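Local atomic coordinates of glycogen accumulation regulator GarA (Mycobacterium tuberculosis, PDB entry 6I2P), a protein that probably regulates glycogen accumulation and central metabolism in mycobacteria, using a forkhead-associated (FHA) domain of the kind that recognises phosphothreonine on partner proteins. Residues C[61-66]-C[142-147]; C[56-61]-C[68-73]; C[80-85]-C[95-100]. All coordinates share one frame; numbering follows the deposited sequence.

Contact 1. Residues C[61-66]-C[142-147]. With SO4 (sulfate ion), chain L.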
loop_
_atom_site.group_PDB
_atom_site.type_symbol
_atom_site.label_atom_id
_atom_site.label_comp_id
_atom_site.label_asym_id
_atom_site.label_seq_id
_atom_site.Cartn_x
_atom_site.Cartn_y
_atom_site.Cartn_z
ATOM N N VAL C 61 -18.579 -8.076 -11.173
ATOM C CA VAL C 61 -17.374 -7.269 -10.968
ATOM C C VAL C 61 -17.445 -6.133 -12.007
ATOM O O VAL C 61 -17.515 -6.392 -13.211
ATOM C CB VAL C 61 -16.052 -8.083 -11.054
ATOM C CG1 VAL C 61 -14.861 -7.241 -10.608
ATOM C CG2 VAL C 61 -16.130 -9.363 -10.232
ATOM N N LYS C 62 -17.488 -4.885 -11.523
ATOM C CA LYS C 62 -17.614 -3.693 -12.359
ATOM C C LYS C 62 -16.324 -3.289 -13.081
ATOM O O LYS C 62 -16.391 -2.885 -14.240
ATOM C CB LYS C 62 -18.162 -2.523 -11.529
ATOM C CG LYS C 62 -19.259 -1.742 -12.225
ATOM C CD LYS C 62 -19.548 -0.422 -11.528
ATOM C CE LYS C 62 -20.791 0.223 -12.094
ATOM N NZ LYS C 62 -20.983 1.601 -11.581
ATOM N N ARG C 63 -15.161 -3.377 -12.406
ATOM C CA ARG C 63 -13.875 -2.975 -12.991
ATOM C C ARG C 63 -12.678 -3.823 -12.531
ATOM O O ARG C 63 -12.804 -4.647 -11.626
ATOM C CB ARG C 63 -13.602 -1.471 -12.772
ATOM C CG ARG C 63 -13.549 -1.019 -11.314
ATOM C CD ARG C 63 -13.101 0.429 -11.184
ATOM N NE ARG C 63 -14.162 1.357 -11.565
ATOM C CZ ARG C 63 -14.129 2.670 -11.363
ATOM N NH1 ARG C 63 -15.148 3.428 -11.740
ATOM N NH2 ARG C 63 -13.080 3.234 -10.776
ATOM N N GLY C 64 -11.531 -3.604 -13.173
ATOM C CA GLY C 64 -10.270 -4.271 -12.861
ATOM C C GLY C 64 -9.983 -5.507 -13.692
ATOM O O GLY C 64 -10.601 -5.697 -14.745
ATOM N N PRO C 65 -9.054 -6.383 -13.226
ATOM C CA PRO C 65 -8.722 -7.602 -13.994
ATOM C C PRO C 65 -9.871 -8.596 -14.164
ATOM O O PRO C 65 -9.924 -9.296 -15.169
ATOM C CB PRO C 65 -7.577 -8.236 -13.189
ATOM C CG PRO C 65 -7.078 -7.172 -12.299
ATOM C CD PRO C 65 -8.238 -6.290 -11.998
ATOM N N ASN C 66 -10.772 -8.667 -13.182
ATOM C CA ASN C 66 -11.910 -9.585 -13.194
ATOM C C ASN C 66 -13.220 -8.941 -13.671
ATOM O O ASN C 66 -14.271 -9.559 -13.524
ATOM C CB ASN C 66 -12.073 -10.241 -11.815
ATOM C CG ASN C 66 -10.860 -11.025 -11.397
ATOM O OD1 ASN C 66 -10.575 -12.113 -11.915
ATOM N ND2 ASN C 66 -10.104 -10.470 -10.466
ATOM N N LYS C 142 -10.361 -4.724 -3.238
ATOM C CA LYS C 142 -10.290 -3.823 -4.385
ATOM C C LYS C 142 -11.401 -4.188 -5.387
ATOM O O LYS C 142 -11.454 -3.610 -6.471
ATOM C CB LYS C 142 -8.902 -3.875 -5.059
ATOM C CG LYS C 142 -7.764 -3.284 -4.240
ATOM C CD LYS C 142 -6.462 -3.335 -5.032
ATOM C CE LYS C 142 -5.413 -4.216 -4.393
ATOM N NZ LYS C 142 -4.234 -4.391 -5.276
ATOM N N PHE C 143 -12.278 -5.154 -5.033
ATOM C CA PHE C 143 -13.391 -5.567 -5.892
ATOM C C PHE C 143 -14.584 -4.646 -5.711
ATOM O O PHE C 143 -15.001 -4.382 -4.588
ATOM C CB PHE C 143 -13.822 -7.018 -5.617
ATOM C CG PHE C 143 -12.893 -8.079 -6.149
ATOM C CD1 PHE C 143 -11.869 -8.587 -5.358
ATOM C CD2 PHE C 143 -13.059 -8.596 -7.432
ATOM C CE1 PHE C 143 -11.020 -9.587 -5.843
ATOM C CE2 PHE C 143 -12.199 -9.588 -7.923
ATOM C CZ PHE C 143 -11.190 -10.082 -7.119
ATOM N N ARG C 144 -15.129 -4.159 -6.824
ATOM C CA ARG C 144 -16.311 -3.307 -6.860
ATOM C C ARG C 144 -17.385 -4.122 -7.557
ATOM O O ARG C 144 -17.385 -4.269 -8.781
ATOM C CB ARG C 144 -16.017 -1.971 -7.561
ATOM C CG ARG C 144 -15.239 -0.990 -6.673
ATOM C CD ARG C 144 -14.755 0.231 -7.433
ATOM N NE ARG C 144 -15.861 0.994 -8.017
ATOM C CZ ARG C 144 -15.985 2.315 -7.952
ATOM N NH1 ARG C 144 -15.074 3.044 -7.322
ATOM N NH2 ARG C 144 -17.020 2.919 -8.521
ATOM N N LEU C 145 -18.219 -4.761 -6.748
ATOM C CA LEU C 145 -19.285 -5.637 -7.214
ATOM C C LEU C 145 -20.593 -4.885 -7.268
ATOM O O LEU C 145 -20.866 -4.075 -6.386
ATOM C CB LEU C 145 -19.443 -6.862 -6.285
ATOM C CG LEU C 145 -18.163 -7.652 -5.921
ATOM C CD1 LEU C 145 -18.287 -8.283 -4.548
ATOM C CD2 LEU C 145 -17.836 -8.712 -6.970
ATOM N N VAL C 146 -21.399 -5.140 -8.303
ATOM C CA VAL C 146 -22.734 -4.571 -8.404
ATOM C C VAL C 146 -23.713 -5.711 -8.133
ATOM O O VAL C 146 -23.585 -6.797 -8.711
ATOM C CB VAL C 146 -23.006 -3.836 -9.743
ATOM C CG1 VAL C 146 -24.459 -3.361 -9.848
ATOM C CG2 VAL C 146 -22.057 -2.660 -9.901
ATOM N N PHE C 147 -24.656 -5.468 -7.210
ATOM C CA PHE C 147 -25.690 -6.417 -6.830
ATOM C C PHE C 147 -26.899 -6.186 -7.736
ATOM O O PHE C 147 -27.398 -5.060 -7.833
ATOM C CB PHE C 147 -26.059 -6.241 -5.343
ATOM C CG PHE C 147 -27.264 -7.034 -4.888
ATOM C CD1 PHE C 147 -28.544 -6.492 -4.963
ATOM C CD2 PHE C 147 -27.120 -8.321 -4.384
ATOM C CE1 PHE C 147 -29.658 -7.228 -4.551
ATOM C CE2 PHE C 147 -28.229 -9.045 -3.954
ATOM C CZ PHE C 147 -29.494 -8.499 -4.052
HETATM S S SO4 L . -3.535 -7.895 -6.338
HETATM O O1 SO4 L . -3.328 -6.537 -6.850
HETATM O O2 SO4 L . -2.236 -8.529 -6.104
HETATM O O3 SO4 L . -4.290 -7.842 -5.086
HETATM O O4 SO4 L . -4.300 -8.686 -7.310
HETATM O O HOH W 1 -13.677 -4.281 -9.115
#
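R144, K62 and V61 carry this contact between the loop that leaves strand 57-61 and the start of strand 143-149. The guanidinium of R144 lies flat on that of R63, the group centres 3.9 Å apart and the planes inclined by only 6°. Both chains bend at chi3 (R144 60°, R63 75°), which brings the two planes face to face despite their like charges. The repulsion is probably offset by outside acceptors: R63 NH1 forms a salt bridge with D29 and its NH2 meets the backbone of another protein chain, while R144 NH2 reaches A28 O. R144 NE is buried without a partner.

R144 also works through its backbone. K62 N donates to R144 O at 2.8 Å, and one water joins R63 O to R144 N. The extended K62 chain runs across V146, its CD 3.7 Å from V146 CG2, before its ammonium pairs with E137.

V61 branches toward the interior: CG1 sits at the edge of the F143 ring, CG2 3.7 Å from L145 CD2. V61 and L145 form an antiparallel non-hydrogen-bonded pair with their CA atoms 4.5 Å apart, the register that joins first and last strands in one sheet of the FHA beta sandwich.

Contact 2. Residues C[56-61]-C[68-73]. With SO4 (sulfate ion), chain K.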
loop_
_atom_site.group_PDB
_atom_site.type_symbol
_atom_site.label_atom_id
_atom_site.label_comp_id
_atom_site.label_asym_id
_atom_site.label_seq_id
_atom_site.Cartn_x
_atom_site.Cartn_y
_atom_site.Cartn_z
ATOM N N SER C 56 -33.484 -15.202 -6.773
ATOM C CA SER C 56 -32.029 -15.191 -6.896
ATOM C C SER C 56 -31.476 -13.803 -7.221
ATOM O O SER C 56 -32.221 -12.907 -7.628
ATOM C CB SER C 56 -31.563 -16.219 -7.925
ATOM O OG SER C 56 -31.633 -15.700 -9.241
ATOM N N ALA C 57 -30.163 -13.639 -7.036
ATOM C CA ALA C 57 -29.452 -12.397 -7.314
ATOM C C ALA C 57 -28.137 -12.668 -8.041
ATOM O O ALA C 57 -27.709 -13.819 -8.157
ATOM C CB ALA C 57 -29.207 -11.632 -6.026
ATOM N N LEU C 58 -27.506 -11.600 -8.540
ATOM C CA LEU C 58 -26.255 -11.673 -9.275
ATOM C C LEU C 58 -25.296 -10.576 -8.826
ATOM O O LEU C 58 -25.703 -9.430 -8.657
ATOM C CB LEU C 58 -26.550 -11.569 -10.785
ATOM C CG LEU C 58 -25.415 -11.863 -11.757
ATOM C CD1 LEU C 58 -25.120 -13.362 -11.838
ATOM C CD2 LEU C 58 -25.756 -11.339 -13.132
ATOM N N LEU C 59 -24.031 -10.939 -8.604
ATOM C CA LEU C 59 -22.981 -9.989 -8.238
ATOM C C LEU C 59 -22.042 -9.908 -9.428
ATOM O O LEU C 59 -21.546 -10.938 -9.873
ATOM C CB LEU C 59 -22.213 -10.439 -6.985
ATOM C CG LEU C 59 -22.960 -10.406 -5.654
ATOM C CD1 LEU C 59 -22.272 -11.298 -4.650
ATOM C CD2 LEU C 59 -23.086 -8.977 -5.106
ATOM N N VAL C 60 -21.848 -8.711 -9.982
ATOM C CA VAL C 60 -20.989 -8.535 -11.156
ATOM C C VAL C 60 -19.804 -7.649 -10.801
ATOM O O VAL C 60 -20.000 -6.571 -10.236
ATOM C CB VAL C 60 -21.752 -7.987 -12.403
ATOM C CG1 VAL C 60 -20.909 -8.118 -13.674
ATOM C CG2 VAL C 60 -23.097 -8.678 -12.597
ATOM N N VAL C 61 -18.579 -8.076 -11.173
ATOM C CA VAL C 61 -17.374 -7.269 -10.968
ATOM C C VAL C 61 -17.445 -6.133 -12.007
ATOM O O VAL C 61 -17.515 -6.392 -13.211
ATOM C CB VAL C 61 -16.052 -8.083 -11.054
ATOM C CG1 VAL C 61 -14.861 -7.241 -10.608
ATOM C CG2 VAL C 61 -16.130 -9.363 -10.232
ATOM N N GLY C 68 -16.422 -8.062 -15.424
ATOM C CA GLY C 68 -17.302 -8.903 -16.222
ATOM C C GLY C 68 -17.641 -10.213 -15.544
ATOM O O GLY C 68 -18.679 -10.805 -15.851
ATOM N N SER C 69 -16.770 -10.670 -14.607
ATOM C CA SER C 69 -16.994 -11.892 -13.832
ATOM C C SER C 69 -18.202 -11.693 -12.943
ATOM O O SER C 69 -18.435 -10.595 -12.440
ATOM C CB SER C 69 -15.778 -12.255 -12.983
ATOM O OG SER C 69 -14.733 -12.759 -13.798
ATOM N N ARG C 70 -18.999 -12.738 -12.803
ATOM C CA ARG C 70 -20.219 -12.673 -12.018
ATOM C C ARG C 70 -20.421 -13.903 -11.164
ATOM O O ARG C 70 -19.815 -14.945 -11.407
ATOM C CB ARG C 70 -21.449 -12.366 -12.901
ATOM C CG ARG C 70 -21.679 -13.344 -14.049
ATOM C CD ARG C 70 -22.405 -12.680 -15.202
ATOM N NE ARG C 70 -21.580 -11.627 -15.797
ATOM C CZ ARG C 70 -22.054 -10.530 -16.376
ATOM N NH1 ARG C 70 -23.362 -10.332 -16.471
ATOM N NH2 ARG C 70 -21.224 -9.630 -16.877
ATOM N N PHE C 71 -21.262 -13.762 -10.145
ATOM C CA PHE C 71 -21.563 -14.810 -9.187
ATOM C C PHE C 71 -23.049 -14.796 -8.898
ATOM O O PHE C 71 -23.611 -13.743 -8.577
ATOM C CB PHE C 71 -20.747 -14.598 -7.894
ATOM C CG PHE C 71 -19.275 -14.337 -8.124
ATOM C CD1 PHE C 71 -18.385 -15.388 -8.287
ATOM C CD2 PHE C 71 -18.788 -13.036 -8.205
ATOM C CE1 PHE C 71 -17.029 -15.146 -8.513
ATOM C CE2 PHE C 71 -17.434 -12.794 -8.448
ATOM C CZ PHE C 71 -16.564 -13.850 -8.597
ATOM N N LEU C 72 -23.693 -15.957 -9.054
ATOM C CA LEU C 72 -25.121 -16.093 -8.802
ATOM C C LEU C 72 -25.363 -16.463 -7.342
ATOM O O LEU C 72 -24.758 -17.405 -6.828
ATOM C CB LEU C 72 -25.750 -17.137 -9.741
ATOM C CG LEU C 72 -27.279 -17.215 -9.745
ATOM C CD1 LEU C 72 -27.886 -16.178 -10.703
ATOM C CD2 LEU C 72 -27.744 -18.615 -10.132
ATOM N N LEU C 73 -26.241 -15.701 -6.678
ATOM C CA LEU C 73 -26.651 -15.933 -5.297
ATOM C C LEU C 73 -27.997 -16.660 -5.367
ATOM O O LEU C 73 -28.982 -16.086 -5.844
ATOM C CB LEU C 73 -26.787 -14.600 -4.527
ATOM C CG LEU C 73 -25.570 -13.675 -4.489
ATOM C CD1 LEU C 73 -25.946 -12.307 -3.971
ATOM C CD2 LEU C 73 -24.461 -14.251 -3.638
HETATM S S SO4 K . -17.657 -15.755 -15.026
HETATM O O1 SO4 K . -17.526 -16.715 -13.927
HETATM O O2 SO4 K . -16.369 -15.093 -15.252
HETATM O O3 SO4 K . -18.068 -16.467 -16.237
HETATM O O4 SO4 K . -18.667 -14.764 -14.687
#
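G68 N donates to V61 O at 3.0 Å and closes the loop between the strands; its backbone angles would jam a side chain against the carbonyl oxygen of the residue before. G68 O is gripped side-on by R70, whose NE and NH2 both lie 3.0 Å from this one oxygen and reach it from the same face of the carbonyl plane. S69 returns the pairing through its carbonyl, taking V61 N in a nearly straight bond (176° at the hydrogen).

R70 stands opposite V60 as a non-hydrogen-bonded pair, and its side chain runs alongside the valine in the same direction. Its CG occupies the position between backbone N and carbonyl carbon (chi1 56°), and the further bend at chi3 turns one guanidinium face over V60 CG1, 3.6 Å from NH2. R70 N is held by a sulfate ion, probably from the crystallisation liquor.

F71 exchanges two backbone bonds with L59, and its CE2 approaches V61 CG2 on the same side of the sheet as L59. L72 turns to the other side, where its CD1 meets L58 CD1 at 4.1 Å. L73 pairs with A57 through two more bonds and packs CD2 at 3.8 Å against L59 CD1; I88 lies against L59, F71 and L73 alike. Strict alternation of the two pair types and strand directions 163° apart define an antiparallel beta hairpin, here at an outer margin of the six-stranded sheet.

Contact 3. Residues C[80-85]-C[95-100]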
loop_
_atom_site.group_PDB
_atom_site.type_symbol
_atom_site.label_atom_id
_atom_site.label_comp_id
_atom_site.label_asym_id
_atom_site.label_seq_id
_atom_site.Cartn_x
_atom_site.Cartn_y
_atom_site.Cartn_z
ATOM N N ALA C 80 -17.909 -15.244 0.748
ATOM C CA ALA C 80 -17.072 -14.467 -0.166
ATOM C C ALA C 80 -15.730 -14.145 0.503
ATOM O O ALA C 80 -15.705 -13.568 1.591
ATOM C CB ALA C 80 -17.790 -13.184 -0.588
ATOM N N GLY C 81 -14.638 -14.559 -0.138
ATOM C CA GLY C 81 -13.291 -14.337 0.378
ATOM C C GLY C 81 -12.186 -14.892 -0.490
ATOM O O GLY C 81 -12.447 -15.375 -1.597
ATOM N N ARG C 82 -10.935 -14.814 0.017
ATOM C CA ARG C 82 -9.731 -15.299 -0.661
ATOM C C ARG C 82 -9.432 -16.775 -0.330
ATOM O O ARG C 82 -8.509 -17.347 -0.911
ATOM C CB ARG C 82 -8.530 -14.384 -0.336
ATOM C CG ARG C 82 -7.355 -14.485 -1.321
ATOM C CD ARG C 82 -6.272 -13.434 -1.136
ATOM N NE ARG C 82 -6.165 -12.943 0.244
ATOM C CZ ARG C 82 -5.434 -13.514 1.194
ATOM N NH1 ARG C 82 -4.723 -14.605 0.931
ATOM N NH2 ARG C 82 -5.412 -13.003 2.419
ATOM N N HIS C 83 -10.206 -17.400 0.584
ATOM C CA HIS C 83 -9.998 -18.811 0.912
ATOM C C HIS C 83 -10.453 -19.679 -0.275
ATOM O O HIS C 83 -11.521 -19.408 -0.833
ATOM C CB HIS C 83 -10.715 -19.224 2.207
ATOM C CG HIS C 83 -10.277 -20.570 2.693
ATOM N ND1 HIS C 83 -10.819 -21.733 2.173
ATOM C CD2 HIS C 83 -9.295 -20.898 3.566
ATOM C CE1 HIS C 83 -10.185 -22.729 2.773
ATOM N NE2 HIS C 83 -9.256 -22.279 3.617
ATOM N N PRO C 84 -9.655 -20.704 -0.687
ATOM C CA PRO C 84 -10.043 -21.532 -1.850
ATOM C C PRO C 84 -11.437 -22.164 -1.815
ATOM O O PRO C 84 -12.020 -22.360 -2.879
ATOM C CB PRO C 84 -8.954 -22.607 -1.895
ATOM C CG PRO C 84 -7.782 -21.981 -1.248
ATOM C CD PRO C 84 -8.337 -21.119 -0.160
ATOM N N ASP C 85 -11.971 -22.475 -0.617
ATOM C CA ASP C 85 -13.294 -23.096 -0.475
ATOM C C ASP C 85 -14.471 -22.085 -0.562
ATOM O O ASP C 85 -15.628 -22.523 -0.572
ATOM C CB ASP C 85 -13.378 -23.976 0.805
ATOM C CG ASP C 85 -13.555 -23.300 2.164
ATOM O OD1 ASP C 85 -14.137 -22.193 2.215
ATOM O OD2 ASP C 85 -13.142 -23.898 3.181
ATOM N N VAL C 95 -8.266 -8.722 0.273
ATOM C CA VAL C 95 -9.450 -9.510 0.636
ATOM C C VAL C 95 -9.017 -10.556 1.672
ATOM O O VAL C 95 -8.020 -11.250 1.466
ATOM C CB VAL C 95 -10.164 -10.176 -0.598
ATOM C CG1 VAL C 95 -11.347 -11.048 -0.166
ATOM C CG2 VAL C 95 -10.623 -9.137 -1.620
ATOM N N SER C 96 -9.769 -10.672 2.778
ATOM C CA SER C 96 -9.510 -11.666 3.814
ATOM C C SER C 96 -9.974 -13.026 3.315
ATOM O O SER C 96 -10.902 -13.086 2.507
ATOM C CB SER C 96 -10.263 -11.311 5.094
ATOM O OG SER C 96 -9.757 -10.123 5.673
ATOM N N ARG C 97 -9.342 -14.120 3.799
ATOM C CA ARG C 97 -9.712 -15.503 3.454
ATOM C C ARG C 97 -11.196 -15.721 3.775
ATOM O O ARG C 97 -11.948 -16.219 2.939
ATOM C CB ARG C 97 -8.804 -16.505 4.179
ATOM C CG ARG C 97 -7.423 -16.562 3.545
ATOM C CD ARG C 97 -6.360 -17.045 4.502
ATOM N NE ARG C 97 -5.852 -15.969 5.352
ATOM C CZ ARG C 97 -4.784 -16.078 6.136
ATOM N NH1 ARG C 97 -4.085 -17.206 6.164
ATOM N NH2 ARG C 97 -4.394 -15.053 6.880
ATOM N N ARG C 98 -11.620 -15.244 4.956
ATOM C CA ARG C 98 -13.005 -15.212 5.416
ATOM C C ARG C 98 -13.314 -13.713 5.479
ATOM O O ARG C 98 -12.879 -13.043 6.408
ATOM C CB ARG C 98 -13.159 -15.884 6.806
ATOM C CG ARG C 98 -12.644 -17.329 6.902
ATOM C CD ARG C 98 -13.545 -18.331 6.207
ATOM N NE ARG C 98 -12.987 -19.682 6.265
ATOM C CZ ARG C 98 -13.044 -20.556 5.267
ATOM N NH1 ARG C 98 -13.631 -20.229 4.124
ATOM N NH2 ARG C 98 -12.510 -21.762 5.401
ATOM N N HIS C 99 -13.947 -13.163 4.438
ATOM C CA HIS C 99 -14.207 -11.720 4.385
ATOM C C HIS C 99 -15.653 -11.396 4.696
ATOM O O HIS C 99 -15.928 -10.682 5.663
ATOM C CB HIS C 99 -13.795 -11.126 3.013
ATOM C CG HIS C 99 -13.711 -9.625 2.991
ATOM N ND1 HIS C 99 -12.502 -8.976 2.807
ATOM C CD2 HIS C 99 -14.685 -8.694 3.140
ATOM C CE1 HIS C 99 -12.779 -7.682 2.829
ATOM N NE2 HIS C 99 -14.078 -7.463 3.034
ATOM N N ALA C 100 -16.575 -11.930 3.874
ATOM C CA ALA C 100 -17.996 -11.648 3.984
ATOM C C ALA C 100 -18.884 -12.839 3.613
ATOM O O ALA C 100 -18.405 -13.883 3.165
ATOM C CB ALA C 100 -18.340 -10.442 3.102
#
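A80 and A100 pair where two strands meet at the base of the FHA recognition loops, and a classic beta bulge marks the spot: H99 and A100 both face A80. The backbone evidence is A80 N to A100 O at 2.8 Å and A100 N to A80 O, with H99 N adding a weak bond to the same A80 O. Beyond the bulge, R82 N donates to S96 O from above the carbonyl plane, whereas H83 N meets R97 O in plane, on a lone pair. G81, lacking a side chain, lets the loop close in, its CA 3.4 Å from S96 O.

Side chain meets backbone at V95. The R82 chain sets out anti to the backbone N (chi1 -160°) and then bends, so that NE bonds V95 O at 2.8 Å while NH2 adds a weak second bond. R97 CG lies over one face of this guanidinium. S96 OG and R97 NH2 hydrogen-bond a modified side chain of the chain of another protein, and R82 NH2 does so weakly, consistent with the phosphothreonine pocket of FHA domains.

Charge pairing closes the outer end. R98 grips the D85 carboxylate end-on, NH1 to OD1 at 2.8 Å and NH2 to OD2 at 3.1 Å, both on the syn side. R98 NH2 also sits over one face of the H83 ring, 3.5 Å above its centre, with the planes 32° apart, while P84 CD lies against the opposite face, toward its rim.

Second-shell order comes from H99, whose NE2 is bonded to G119 O and whose ND1 accepts a hydrogen bond from S96 N, 3.2 Å away and close to the ring plane.

Overall arrangement
Contacts 1 and 2 share V61 and build one sheet: their centres lie about 10 Å apart, and V146 N meets V60 O at 2.8 Å, a probable hydrogen bond that carries the pairing from the hairpin into strand 143-149. F147 continues the join, its CE2 3.5 Å from A57 CB. Contact 3 is nested within the chain loop that contact 1 closes, its centre about 15 Å away, yet F143 CD1 touches V95 CG2 at 4.0 Å, linking the sheet to the base of the recognition loops. Contacts 2 and 3 do not touch, with nearest atoms about 6 Å apart. Contact 3 meets the modified side chain of the partner protein, while contact 1 touches that chain through R63 and R144.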